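Local coordinates for protein aclacinomycin-N/aclacinomycin-A oxidase (Streptomyces galilaeus, PDB 2IPI) that oxidises the terminal sugar of aclacinomycins in two successive oxygen-dependent steps, turning aclacinomycin N into A and A into Y with a bicovalently bound FAD, at residues Ala414-Trp423 with Thr462-Pro470; Trp275-Gly283 with Tyr397-Ser405. All coordinates share one frame; numbering follows the deposited sequence.

Contact 1 (Ala414-Trp423 with Thr462-Pro470); sequences AQRDSIIKVW and TEGTFINYP. With AKY (methyl (2S,4R)-2-ethyl-2,5,7-trihydroxy-6,11-dioxo-4-{[2,3,6-trideoxy-4-O-{2,6-dideoxy-4-O-[(2S,6S)-6-methyl-5-oxotetrahydro-2h -pyran-2-yl]-alpha-D-lyxo-hexopyranosyl}-3-(dimethylamino)-D-ribo-hexopyranosyl]oxy}-1,2,3,4,6,11-hexahydrotetracene-1-c arboxylate), chain E.
Glu-463 and Tyr-469, in the loop of 462-470 between helices 434-448 and 486-491 of the berberine-bridge-enzyme-like part of this flavoenzyme, meet the lead-in and the strand of 414-423, beside the flavin and the sugar-binding site. Polar contacts gather at Glu-463. Its OE2 takes two hydrogen bonds, from Asp-417 N at 3.0 Å on the syn side, tilted out of the carboxylate plane, and from Ser-418 OG at 2.9 Å through the anti lone pair. OE1 forms a salt bridge with Lys-492, so both oxygens of this buried carboxylate are satisfied. The Gln-415 side chain runs antiparallel to that of Glu-463, with CG 3.1 Å from Glu-463 O.

A cation-pi contact comes next. The bent chain of Lys-421 brings NZ 3.4 Å from the centroid of the Phe-466 ring, only 11° off the normal; NZ is also hydrogen-bonded to Tyr-367. Phe-466 touches the FAD.

The aromatic contacts centre on Tyr-469, a proton acceptor of the active site. A type I turn runs from Phe-466 to Tyr-469, closed by Tyr-469 N to Phe-466 O. The Tyr-469 ring lies between Trp-423 CD1 over one face and Phe-466 CD2 over the other. The Trp-423 five-membered ring is tilted 46° from it. With CG anti to the backbone N (chi1 -174°), the indole lies against the terminal sugar of the bound aclacinomycin, whose methyl C41 is over one of its faces. In the plane of its own ring, Tyr-469 OH donates a hydrogen bond to ligand O15 at 2.8 Å.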
loop_
_atom_site.group_PDB
_atom_site.type_symbol
_atom_site.label_atom_id
_atom_site.label_comp_id
_atom_site.label_asym_id
_atom_site.label_seq_id
_atom_site.Cartn_x
_atom_site.Cartn_y
_atom_site.Cartn_z
ATOM N N ALA A 414 -1.003 -2.193 -12.834
ATOM C CA ALA A 414 -0.267 -2.559 -14.036
ATOM C C ALA A 414 0.998 -3.348 -13.742
ATOM O O ALA A 414 1.362 -4.254 -14.489
ATOM C CB ALA A 414 0.090 -1.298 -14.818
ATOM N N GLN A 415 1.677 -3.010 -12.660
ATOM C CA GLN A 415 3.002 -3.578 -12.410
ATOM C C GLN A 415 2.945 -5.076 -12.184
ATOM O O GLN A 415 2.846 -5.555 -11.067
ATOM C CB GLN A 415 3.625 -2.853 -11.212
ATOM C CG GLN A 415 4.011 -1.416 -11.524
ATOM C CD GLN A 415 2.924 -0.406 -11.223
ATOM O OE1 GLN A 415 3.109 0.807 -11.416
ATOM N NE2 GLN A 415 1.772 -0.868 -10.731
ATOM N N ARG A 416 3.006 -5.856 -13.267
ATOM C CA ARG A 416 2.895 -7.306 -13.109
ATOM C C ARG A 416 4.141 -8.045 -13.561
ATOM O O ARG A 416 4.042 -9.170 -14.044
ATOM C CB ARG A 416 1.645 -7.810 -13.855
ATOM C CG ARG A 416 0.372 -7.164 -13.320
ATOM C CD ARG A 416 0.008 -7.618 -11.908
ATOM N NE ARG A 416 -1.355 -7.182 -11.584
ATOM C CZ ARG A 416 -2.173 -7.824 -10.752
ATOM N NH1 ARG A 416 -1.769 -8.931 -10.154
ATOM N NH2 ARG A 416 -3.395 -7.340 -10.533
ATOM N N ASP A 417 5.335 -7.468 -13.403
ATOM C CA ASP A 417 6.536 -8.258 -13.757
ATOM C C ASP A 417 7.735 -7.664 -13.008
ATOM O O ASP A 417 8.775 -7.412 -13.606
ATOM C CB ASP A 417 6.760 -8.318 -15.253
ATOM C CG ASP A 417 7.938 -9.128 -15.744
ATOM O OD1 ASP A 417 8.732 -8.618 -16.565
ATOM O OD2 ASP A 417 8.138 -10.294 -15.338
ATOM N N SER A 418 7.517 -7.471 -11.709
ATOM C CA SER A 418 8.540 -7.008 -10.787
ATOM C C SER A 418 8.891 -8.109 -9.782
ATOM O O SER A 418 8.062 -8.968 -9.472
ATOM C CB SER A 418 8.111 -5.733 -10.064
ATOM O OG SER A 418 8.038 -4.648 -10.984
ATOM N N ILE A 419 10.134 -8.064 -9.284
ATOM C CA ILE A 419 10.659 -9.111 -8.415
ATOM C C ILE A 419 10.809 -8.616 -6.982
ATOM O O ILE A 419 10.829 -9.417 -6.040
ATOM C CB ILE A 419 12.022 -9.627 -8.904
ATOM C CG1 ILE A 419 13.180 -8.649 -8.704
ATOM C CG2 ILE A 419 11.958 -10.062 -10.369
ATOM C CD1 ILE A 419 14.453 -9.035 -9.439
ATOM N N ILE A 420 10.934 -7.297 -6.822
ATOM C CA ILE A 420 11.103 -6.653 -5.533
ATOM C C ILE A 420 10.461 -5.275 -5.491
ATOM O O ILE A 420 10.491 -4.555 -6.485
ATOM C CB ILE A 420 12.598 -6.513 -5.191
ATOM C CG1 ILE A 420 13.340 -7.842 -5.023
ATOM C CG2 ILE A 420 12.794 -5.671 -3.938
ATOM C CD1 ILE A 420 14.808 -7.772 -5.387
ATOM N N LYS A 421 9.884 -4.895 -4.357
ATOM C CA LYS A 421 9.352 -3.547 -4.178
ATOM C C LYS A 421 10.165 -2.787 -3.128
ATOM O O LYS A 421 10.521 -3.373 -2.103
ATOM C CB LYS A 421 7.902 -3.629 -3.726
ATOM C CG LYS A 421 6.920 -2.840 -4.585
ATOM C CD LYS A 421 5.787 -2.379 -3.679
ATOM C CE LYS A 421 4.552 -3.228 -3.966
ATOM N NZ LYS A 421 3.357 -2.452 -4.334
ATOM N N VAL A 422 10.418 -1.501 -3.343
ATOM C CA VAL A 422 11.195 -0.757 -2.340
ATOM C C VAL A 422 10.420 0.449 -1.834
ATOM O O VAL A 422 9.648 1.073 -2.557
ATOM C CB VAL A 422 12.588 -0.328 -2.844
ATOM C CG1 VAL A 422 13.120 -1.295 -3.898
ATOM C CG2 VAL A 422 12.598 1.078 -3.412
ATOM N N TRP A 423 10.593 0.790 -0.566
ATOM C CA TRP A 423 9.963 1.949 0.059
ATOM C C TRP A 423 10.993 2.720 0.874
ATOM O O TRP A 423 11.499 2.170 1.855
ATOM C CB TRP A 423 8.820 1.533 0.980
ATOM C CG TRP A 423 7.988 2.638 1.572
ATOM C CD1 TRP A 423 7.184 3.488 0.872
ATOM C CD2 TRP A 423 7.872 3.011 2.950
ATOM N NE1 TRP A 423 6.577 4.366 1.738
ATOM C CE2 TRP A 423 6.982 4.096 3.021
ATOM C CE3 TRP A 423 8.434 2.540 4.145
ATOM C CZ2 TRP A 423 6.638 4.716 4.218
ATOM C CZ3 TRP A 423 8.091 3.151 5.333
ATOM C CH2 TRP A 423 7.199 4.234 5.377
ATOM N N THR A 462 12.946 -1.209 -14.085
ATOM C CA THR A 462 11.929 -0.903 -13.095
ATOM C C THR A 462 10.533 -0.873 -13.740
ATOM O O THR A 462 10.425 -1.007 -14.949
ATOM C CB THR A 462 12.128 0.435 -12.362
ATOM O OG1 THR A 462 11.448 1.504 -13.039
ATOM C CG2 THR A 462 13.602 0.811 -12.305
ATOM N N GLU A 463 9.506 -0.698 -12.926
ATOM C CA GLU A 463 8.122 -0.585 -13.380
ATOM C C GLU A 463 7.422 0.578 -12.687
ATOM O O GLU A 463 6.221 0.554 -12.399
ATOM C CB GLU A 463 7.371 -1.888 -13.097
ATOM C CG GLU A 463 7.373 -2.855 -14.248
ATOM C CD GLU A 463 6.305 -3.923 -14.210
ATOM O OE1 GLU A 463 5.573 -4.029 -15.220
ATOM O OE2 GLU A 463 6.191 -4.633 -13.195
ATOM N N GLY A 464 8.196 1.623 -12.387
ATOM C CA GLY A 464 7.618 2.828 -11.815
ATOM C C GLY A 464 7.473 2.748 -10.316
ATOM O O GLY A 464 8.254 2.121 -9.594
ATOM N N THR A 465 6.424 3.406 -9.803
ATOM C CA THR A 465 6.214 3.286 -8.344
ATOM C C THR A 465 4.749 2.979 -8.062
ATOM O O THR A 465 4.023 2.756 -9.035
ATOM C CB THR A 465 6.782 4.506 -7.616
ATOM O OG1 THR A 465 6.490 4.395 -6.217
ATOM C CG2 THR A 465 6.189 5.813 -8.099
ATOM N N PHE A 466 4.328 2.916 -6.817
ATOM C CA PHE A 466 3.058 2.388 -6.318
ATOM C C PHE A 466 2.094 3.468 -5.882
ATOM O O PHE A 466 2.498 4.311 -5.080
ATOM C CB PHE A 466 3.403 1.495 -5.120
ATOM C CG PHE A 466 2.284 0.791 -4.393
ATOM C CD1 PHE A 466 1.236 0.204 -5.081
ATOM C CD2 PHE A 466 2.289 0.727 -3.013
ATOM C CE1 PHE A 466 0.220 -0.440 -4.399
ATOM C CE2 PHE A 466 1.284 0.079 -2.317
ATOM C CZ PHE A 466 0.250 -0.511 -3.014
ATOM N N ILE A 467 0.842 3.501 -6.334
ATOM C CA ILE A 467 -0.043 4.602 -5.977
ATOM C C ILE A 467 -0.205 4.817 -4.481
ATOM O O ILE A 467 -0.369 5.952 -4.020
ATOM C CB ILE A 467 -1.457 4.466 -6.600
ATOM C CG1 ILE A 467 -2.279 3.355 -5.949
ATOM C CG2 ILE A 467 -1.385 4.303 -8.099
ATOM C CD1 ILE A 467 -2.665 2.251 -6.887
ATOM N N ASN A 468 -0.149 3.780 -3.643
ATOM C CA ASN A 468 -0.328 3.972 -2.207
ATOM C C ASN A 468 0.923 4.517 -1.533
ATOM O O ASN A 468 1.017 4.648 -0.303
ATOM C CB ASN A 468 -0.730 2.637 -1.569
ATOM C CG ASN A 468 -2.233 2.447 -1.508
ATOM O OD1 ASN A 468 -3.023 3.191 -2.094
ATOM N ND2 ASN A 468 -2.619 1.420 -0.758
ATOM N N TYR A 469 1.899 4.852 -2.359
ATOM C CA TYR A 469 3.092 5.590 -2.067
ATOM C C TYR A 469 3.083 6.919 -2.828
ATOM O O TYR A 469 3.907 7.100 -3.727
ATOM C CB TYR A 469 4.348 4.829 -2.483
ATOM C CG TYR A 469 4.610 3.483 -1.848
ATOM C CD1 TYR A 469 5.639 2.703 -2.361
ATOM C CD2 TYR A 469 3.876 2.991 -0.781
ATOM C CE1 TYR A 469 5.939 1.462 -1.834
ATOM C CE2 TYR A 469 4.164 1.748 -0.238
ATOM C CZ TYR A 469 5.191 0.996 -0.770
ATOM O OH TYR A 469 5.504 -0.241 -0.252
ATOM N N PRO A 470 2.170 7.825 -2.519
ATOM C CA PRO A 470 2.156 9.112 -3.230
ATOM C C PRO A 470 3.439 9.897 -2.959
ATOM O O PRO A 470 3.874 9.869 -1.806
ATOM C CB PRO A 470 0.989 9.861 -2.594
ATOM C CG PRO A 470 0.939 9.263 -1.213
ATOM C CD PRO A 470 1.101 7.798 -1.514
HETATM O O15 AKY E . 4.527 -1.468 2.054
HETATM C C42 AKY E . 4.661 -1.043 3.216
HETATM C C40 AKY E . 5.044 -2.077 4.303
HETATM C C38 AKY E . 5.306 -1.512 5.639
HETATM C C39 AKY E . 4.790 0.489 3.593
HETATM C C41 AKY E . 5.352 1.563 3.017
HETATM O O14 AKY E . 4.595 0.780 4.958
HETATM C C37 AKY E . 5.402 -0.035 5.798
HETATM O O13 AKY E . 5.268 0.280 7.160
HETATM C C35 AKY E . 6.098 1.299 7.633
HETATM C C34 AKY E . 7.246 0.775 8.502
HETATM C C36 AKY E . 7.672 -0.534 8.120
HETATM O O11 AKY E . 6.972 0.813 10.006
HETATM C C33 AKY E . 5.308 2.415 8.292
HETATM O O12 AKY E . 4.185 3.039 7.481
HETATM C C32 AKY E . 5.018 2.186 9.640
HETATM C C31 AKY E . 6.188 2.051 10.410
HETATM O O7 AKY E . 11.067 4.056 14.200
HETATM C C7 AKY E . 10.695 4.600 15.467
HETATM C C8 AKY E . 10.285 3.506 16.374
HETATM C C9 AKY E . 11.496 2.845 16.981
HETATM O O9 AKY E . 12.347 2.548 15.928
HETATM C C13 AKY E . 11.050 1.666 17.769
HETATM C C14 AKY E . 10.388 0.748 16.740
HETATM C C20 AKY E . 11.903 5.320 15.976
HETATM C C19 AKY E . 12.643 4.926 17.093
HETATM C C10 AKY E . 12.090 3.805 17.939
HETATM C C11 AKY E . 13.725 5.689 17.534
HETATM C C18 AKY E . 14.075 6.867 16.875
HETATM C C17 AKY E . 13.339 7.281 15.757
HETATM C C6 AKY E . 12.277 6.495 15.325
HETATM O O6 AKY E . 11.545 6.868 14.254
HETATM C C12 AKY E . 15.138 7.654 17.372
HETATM O O3 AKY E . 15.815 7.298 18.360
HETATM C C15 AKY E . 15.438 8.884 16.735
HETATM C C1 AKY E . 16.440 9.695 17.266
HETATM C C2 AKY E . 16.744 10.940 16.712
HETATM C C3 AKY E . 16.021 11.354 15.593
HETATM C C16 AKY E . 14.696 9.308 15.611
HETATM C C5 AKY E . 13.644 8.506 15.118
HETATM O O5 AKY E . 12.901 8.817 14.166
HETATM C C4 AKY E . 15.018 10.554 15.052
HETATM O O4 AKY E . 14.346 11.030 13.972
HETATM O O18 AKY E . 7.067 3.188 10.425
HETATM C C45 AKY E . 10.107 4.382 13.184
HETATM C C43 AKY E . 11.025 4.419 18.843
HETATM O O16 AKY E . 10.323 5.364 18.465
HETATM O O17 AKY E . 10.837 3.954 20.112
HETATM C C44 AKY E . 11.076 5.043 21.013
HETATM O O19 AKY E . 8.786 4.054 13.537
HETATM C C47 AKY E . 9.396 3.705 10.856
HETATM N N11 AKY E . 9.347 4.710 9.779
HETATM C C52 AKY E . 9.856 4.386 8.491
HETATM C C51 AKY E . 8.260 5.631 9.772
HETATM C C46 AKY E . 10.510 3.673 11.895
HETATM C C48 AKY E . 8.111 3.092 11.414
HETATM C C49 AKY E . 7.668 3.845 12.657
HETATM C C50 AKY E . 6.523 4.862 12.585
#

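Contact 2 (Trp275-Gly283 with Tyr397-Ser405); sequences WHQSNSAAG and YSYGGKVNS. With AKY (methyl (2S,4R)-2-ethyl-2,5,7-trihydroxy-6,11-dioxo-4-{[2,3,6-trideoxy-4-O-{2,6-dideoxy-4-O-[(2S,6S)-6-methyl-5-oxotetrahydro-2h -pyran-2-yl]-alpha-D-lyxo-hexopyranosyl}-3-(dimethylamino)-D-ribo-hexopyranosyl]oxy}-1,2,3,4,6,11-hexahydrotetracene-1-c arboxylate), chain E.
Ala-281 and Gly-401 bring the two backbones together, with CA atoms 3.3 Å apart and a CA-H...O contact from Ala-281 CA to Gly-401 O of 3.1 Å, 154° at the hydrogen. Within the last turn of the helix, His-276 faces Ser-398 across a CA separation of 6.8 Å.

Ser-280 supplies the hydrogen bond between the segments. Chi1 of -176° swings OG away from its own N and across to Tyr-399 O, 3.0 Å off; the hydroxyl lies in the carbonyl plane, on a lone pair, with a C=O...OG angle of 141°. Positive phi at Gly-400 and Gly-401 carries the chain round this hydroxyl.

The His-276 imidazole meets Ser-398 with its edge: NE2 is 3.0 Å from CB, which sits in the ring plane. This buried NE2 has no polar partner in the model, whereas ND1 is bonded to His-272 O. Trp-275 CE3 lies over one face of the same ring. Ser-398 OG is held by Ser-291 N. Farther out, Ala-281 CB rests on Asn-404 CB at 3.9 Å.

Such packing joins the end of helix 262-278 to the end of strand 391-398, an inner strand of the seven-stranded antiparallel substrate-domain sheet typical of this flavin oxidase family; the side chain of Tyr-397 leaves that strand away from 275-283, and its OH comes 3.2 Å from C40 of the bound aclacinomycin, as a proton acceptor of the active site.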
loop_
_atom_site.group_PDB
_atom_site.type_symbol
_atom_site.label_atom_id
_atom_site.label_comp_id
_atom_site.label_asym_id
_atom_site.label_seq_id
_atom_site.Cartn_x
_atom_site.Cartn_y
_atom_site.Cartn_z
ATOM N N TRP A 275 18.786 -13.607 -6.031
ATOM C CA TRP A 275 17.893 -14.677 -5.582
ATOM C C TRP A 275 16.454 -14.361 -5.978
ATOM O O TRP A 275 15.717 -15.199 -6.504
ATOM C CB TRP A 275 17.996 -14.861 -4.069
ATOM C CG TRP A 275 17.193 -15.962 -3.449
ATOM C CD1 TRP A 275 17.643 -17.227 -3.143
ATOM C CD2 TRP A 275 15.813 -15.930 -3.049
ATOM N NE1 TRP A 275 16.636 -17.971 -2.585
ATOM C CE2 TRP A 275 15.498 -17.207 -2.512
ATOM C CE3 TRP A 275 14.799 -14.965 -3.079
ATOM C CZ2 TRP A 275 14.232 -17.524 -2.028
ATOM C CZ3 TRP A 275 13.547 -15.283 -2.597
ATOM C CH2 TRP A 275 13.261 -16.549 -2.075
ATOM N N HIS A 276 16.079 -13.075 -5.686
ATOM C CA HIS A 276 14.711 -12.665 -6.020
ATOM C C HIS A 276 14.439 -12.770 -7.510
ATOM O O HIS A 276 13.318 -13.074 -7.912
ATOM C CB HIS A 276 14.434 -11.247 -5.507
ATOM C CG HIS A 276 14.123 -11.269 -4.043
ATOM N ND1 HIS A 276 15.088 -11.255 -3.053
ATOM C CD2 HIS A 276 12.929 -11.325 -3.411
ATOM C CE1 HIS A 276 14.490 -11.292 -1.877
ATOM N NE2 HIS A 276 13.185 -11.334 -2.063
ATOM N N GLN A 277 15.465 -12.533 -8.325
ATOM C CA GLN A 277 15.231 -12.631 -9.765
ATOM C C GLN A 277 15.033 -14.090 -10.146
ATOM O O GLN A 277 14.380 -14.396 -11.142
ATOM C CB GLN A 277 16.382 -11.994 -10.537
ATOM C CG GLN A 277 16.201 -11.894 -12.039
ATOM C CD GLN A 277 17.502 -11.605 -12.769
ATOM O OE1 GLN A 277 18.378 -10.918 -12.246
ATOM N NE2 GLN A 277 17.659 -12.119 -13.988
ATOM N N SER A 278 15.699 -15.137 -9.440
ATOM C CA SER A 278 15.544 -16.547 -9.775
ATOM C C SER A 278 14.314 -17.143 -9.095
ATOM O O SER A 278 13.714 -18.109 -9.627
ATOM C CB SER A 278 16.795 -17.334 -9.381
ATOM O OG SER A 278 17.921 -16.904 -10.126
ATOM N N ASN A 279 13.869 -16.645 -7.966
ATOM C CA ASN A 279 12.871 -17.362 -7.187
ATOM C C ASN A 279 11.584 -16.612 -6.913
ATOM O O ASN A 279 11.462 -15.989 -5.857
ATOM C CB ASN A 279 13.515 -17.712 -5.834
ATOM C CG ASN A 279 13.316 -19.152 -5.424
ATOM O OD1 ASN A 279 12.416 -19.426 -4.629
ATOM N ND2 ASN A 279 14.135 -20.050 -5.971
ATOM N N SER A 280 10.605 -16.671 -7.813
ATOM C CA SER A 280 9.278 -16.181 -7.462
ATOM C C SER A 280 8.201 -16.667 -8.440
ATOM O O SER A 280 8.093 -17.857 -8.707
ATOM C CB SER A 280 9.226 -14.657 -7.421
ATOM O OG SER A 280 7.938 -14.252 -6.977
ATOM N N ALA A 281 7.446 -15.699 -8.927
ATOM C CA ALA A 281 6.391 -15.687 -9.917
ATOM C C ALA A 281 5.997 -17.078 -10.413
ATOM O O ALA A 281 6.320 -17.427 -11.556
ATOM C CB ALA A 281 6.835 -14.798 -11.082
ATOM N N ALA A 282 5.296 -17.844 -9.587
ATOM C CA ALA A 282 4.762 -19.168 -9.872
ATOM C C ALA A 282 3.988 -19.696 -8.669
ATOM O O ALA A 282 3.529 -18.919 -7.835
ATOM C CB ALA A 282 5.838 -20.161 -10.283
ATOM N N GLY A 283 3.806 -21.006 -8.517
ATOM C CA GLY A 283 3.034 -21.474 -7.364
ATOM C C GLY A 283 3.836 -22.508 -6.585
ATOM O O GLY A 283 3.334 -23.606 -6.355
ATOM N N TYR A 397 11.266 -5.369 -0.325
ATOM C CA TYR A 397 10.256 -6.408 -0.174
ATOM C C TYR A 397 10.346 -7.484 -1.244
ATOM O O TYR A 397 10.379 -7.186 -2.438
ATOM C CB TYR A 397 8.836 -5.800 -0.218
ATOM C CG TYR A 397 8.669 -4.746 0.843
ATOM C CD1 TYR A 397 9.183 -3.453 0.676
ATOM C CD2 TYR A 397 8.009 -5.045 2.020
ATOM C CE1 TYR A 397 9.026 -2.499 1.664
ATOM C CE2 TYR A 397 7.851 -4.095 3.010
ATOM C CZ TYR A 397 8.362 -2.824 2.830
ATOM O OH TYR A 397 8.189 -1.886 3.825
ATOM N N SER A 398 10.379 -8.737 -0.800
ATOM C CA SER A 398 10.203 -9.829 -1.753
ATOM C C SER A 398 8.816 -9.619 -2.389
ATOM O O SER A 398 7.896 -9.229 -1.656
ATOM C CB SER A 398 10.348 -11.195 -1.107
ATOM O OG SER A 398 9.336 -11.432 -0.140
ATOM N N TYR A 399 8.702 -9.830 -3.682
ATOM C CA TYR A 399 7.484 -9.527 -4.439
ATOM C C TYR A 399 7.342 -10.485 -5.611
ATOM O O TYR A 399 7.999 -11.528 -5.697
ATOM C CB TYR A 399 7.494 -8.088 -4.949
ATOM C CG TYR A 399 6.141 -7.453 -5.180
ATOM C CD1 TYR A 399 5.836 -6.901 -6.423
ATOM C CD2 TYR A 399 5.157 -7.379 -4.202
ATOM C CE1 TYR A 399 4.608 -6.308 -6.687
ATOM C CE2 TYR A 399 3.929 -6.785 -4.449
ATOM C CZ TYR A 399 3.658 -6.250 -5.690
ATOM O OH TYR A 399 2.434 -5.662 -5.929
ATOM N N GLY A 400 6.451 -10.138 -6.551
ATOM C CA GLY A 400 6.282 -11.024 -7.703
ATOM C C GLY A 400 5.331 -12.153 -7.357
ATOM O O GLY A 400 4.265 -11.901 -6.784
ATOM N N GLY A 401 5.698 -13.394 -7.675
ATOM C CA GLY A 401 4.807 -14.493 -7.290
ATOM C C GLY A 401 3.592 -14.565 -8.204
ATOM O O GLY A 401 3.623 -14.363 -9.421
ATOM N N LYS A 402 2.461 -14.875 -7.579
ATOM C CA LYS A 402 1.173 -14.919 -8.241
ATOM C C LYS A 402 0.777 -13.551 -8.797
ATOM O O LYS A 402 -0.009 -13.518 -9.747
ATOM C CB LYS A 402 0.131 -15.457 -7.259
ATOM C CG LYS A 402 -1.273 -15.645 -7.808
ATOM C CD LYS A 402 -1.505 -17.052 -8.313
ATOM C CE LYS A 402 -1.652 -18.014 -7.120
ATOM N NZ LYS A 402 -1.641 -19.423 -7.634
ATOM N N VAL A 403 1.232 -12.438 -8.239
ATOM C CA VAL A 403 0.844 -11.144 -8.819
ATOM C C VAL A 403 1.223 -11.066 -10.289
ATOM O O VAL A 403 0.581 -10.381 -11.081
ATOM C CB VAL A 403 1.483 -9.955 -8.081
ATOM C CG1 VAL A 403 2.985 -9.917 -8.279
ATOM C CG2 VAL A 403 0.865 -8.648 -8.558
ATOM N N ASN A 404 2.308 -11.763 -10.653
ATOM C CA ASN A 404 2.850 -11.646 -11.996
ATOM C C ASN A 404 2.166 -12.566 -12.998
ATOM O O ASN A 404 2.665 -12.755 -14.103
ATOM C CB ASN A 404 4.365 -11.956 -11.976
ATOM C CG ASN A 404 5.156 -10.819 -11.369
ATOM O OD1 ASN A 404 4.612 -9.861 -10.821
ATOM N ND2 ASN A 404 6.486 -10.909 -11.462
ATOM N N SER A 405 1.039 -13.118 -12.588
ATOM C CA SER A 405 0.304 -14.122 -13.342
ATOM C C SER A 405 -0.874 -13.453 -14.054
ATOM O O SER A 405 -1.401 -13.993 -15.023
ATOM C CB SER A 405 -0.207 -15.260 -12.465
ATOM O OG SER A 405 0.709 -15.702 -11.470
HETATM O O15 AKY E . 4.527 -1.468 2.054
HETATM C C42 AKY E . 4.661 -1.043 3.216
HETATM C C40 AKY E . 5.044 -2.077 4.303
HETATM C C38 AKY E . 5.306 -1.512 5.639
HETATM C C39 AKY E . 4.790 0.489 3.593
HETATM C C41 AKY E . 5.352 1.563 3.017
HETATM O O14 AKY E . 4.595 0.780 4.958
HETATM C C37 AKY E . 5.402 -0.035 5.798
HETATM O O13 AKY E . 5.268 0.280 7.160
HETATM C C35 AKY E . 6.098 1.299 7.633
HETATM C C34 AKY E . 7.246 0.775 8.502
HETATM C C36 AKY E . 7.672 -0.534 8.120
HETATM O O11 AKY E . 6.972 0.813 10.006
HETATM C C33 AKY E . 5.308 2.415 8.292
HETATM O O12 AKY E . 4.185 3.039 7.481
HETATM C C32 AKY E . 5.018 2.186 9.640
HETATM C C31 AKY E . 6.188 2.051 10.410
HETATM O O7 AKY E . 11.067 4.056 14.200
HETATM C C7 AKY E . 10.695 4.600 15.467
HETATM C C8 AKY E . 10.285 3.506 16.374
HETATM C C9 AKY E . 11.496 2.845 16.981
HETATM O O9 AKY E . 12.347 2.548 15.928
HETATM C C13 AKY E . 11.050 1.666 17.769
HETATM C C14 AKY E . 10.388 0.748 16.740
HETATM C C20 AKY E . 11.903 5.320 15.976
HETATM C C19 AKY E . 12.643 4.926 17.093
HETATM C C10 AKY E . 12.090 3.805 17.939
HETATM C C11 AKY E . 13.725 5.689 17.534
HETATM C C18 AKY E . 14.075 6.867 16.875
HETATM C C17 AKY E . 13.339 7.281 15.757
HETATM C C6 AKY E . 12.277 6.495 15.325
HETATM O O6 AKY E . 11.545 6.868 14.254
HETATM C C12 AKY E . 15.138 7.654 17.372
HETATM O O3 AKY E . 15.815 7.298 18.360
HETATM C C15 AKY E . 15.438 8.884 16.735
HETATM C C1 AKY E . 16.440 9.695 17.266
HETATM C C2 AKY E . 16.744 10.940 16.712
HETATM C C3 AKY E . 16.021 11.354 15.593
HETATM C C16 AKY E . 14.696 9.308 15.611
HETATM C C5 AKY E . 13.644 8.506 15.118
HETATM O O5 AKY E . 12.901 8.817 14.166
HETATM C C4 AKY E . 15.018 10.554 15.052
HETATM O O4 AKY E . 14.346 11.030 13.972
HETATM O O18 AKY E . 7.067 3.188 10.425
HETATM C C45 AKY E . 10.107 4.382 13.184
HETATM C C43 AKY E . 11.025 4.419 18.843
HETATM O O16 AKY E . 10.323 5.364 18.465
HETATM O O17 AKY E . 10.837 3.954 20.112
HETATM C C44 AKY E . 11.076 5.043 21.013
HETATM O O19 AKY E . 8.786 4.054 13.537
HETATM C C47 AKY E . 9.396 3.705 10.856
HETATM N N11 AKY E . 9.347 4.710 9.779
HETATM C C52 AKY E . 9.856 4.386 8.491
HETATM C C51 AKY E . 8.260 5.631 9.772
HETATM C C46 AKY E . 10.510 3.673 11.895
HETATM C C48 AKY E . 8.111 3.092 11.414
HETATM C C49 AKY E . 7.668 3.845 12.657
HETATM C C50 AKY E . 6.523 4.862 12.585
#

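Overall arrangement
Strands 391-398 and 420-428, neighbours in the seven-stranded antiparallel sheet, carry the two contacts, whose centres lie 13 Å apart. The strands are tied by Tyr-397 N to Lys-421 O; farther along, Arg-416 NH1 reaches Val-403 O besides its salt bridge with Asp-175. Contact 1 is almost wholly buried, about 10 Å from the centre of the chain, and relies on a probably ionised carboxylate, a cation-pi pair and aromatic rings. Contact 2, about 18 Å out and partly exposed, depends more on close backbone approach, glycines and a single serine hydroxyl. Both reach the aclacinomycin, and each contributes one of the two proton-acceptor tyrosines: Tyr-469 from a loop and Tyr-397 from the sheet.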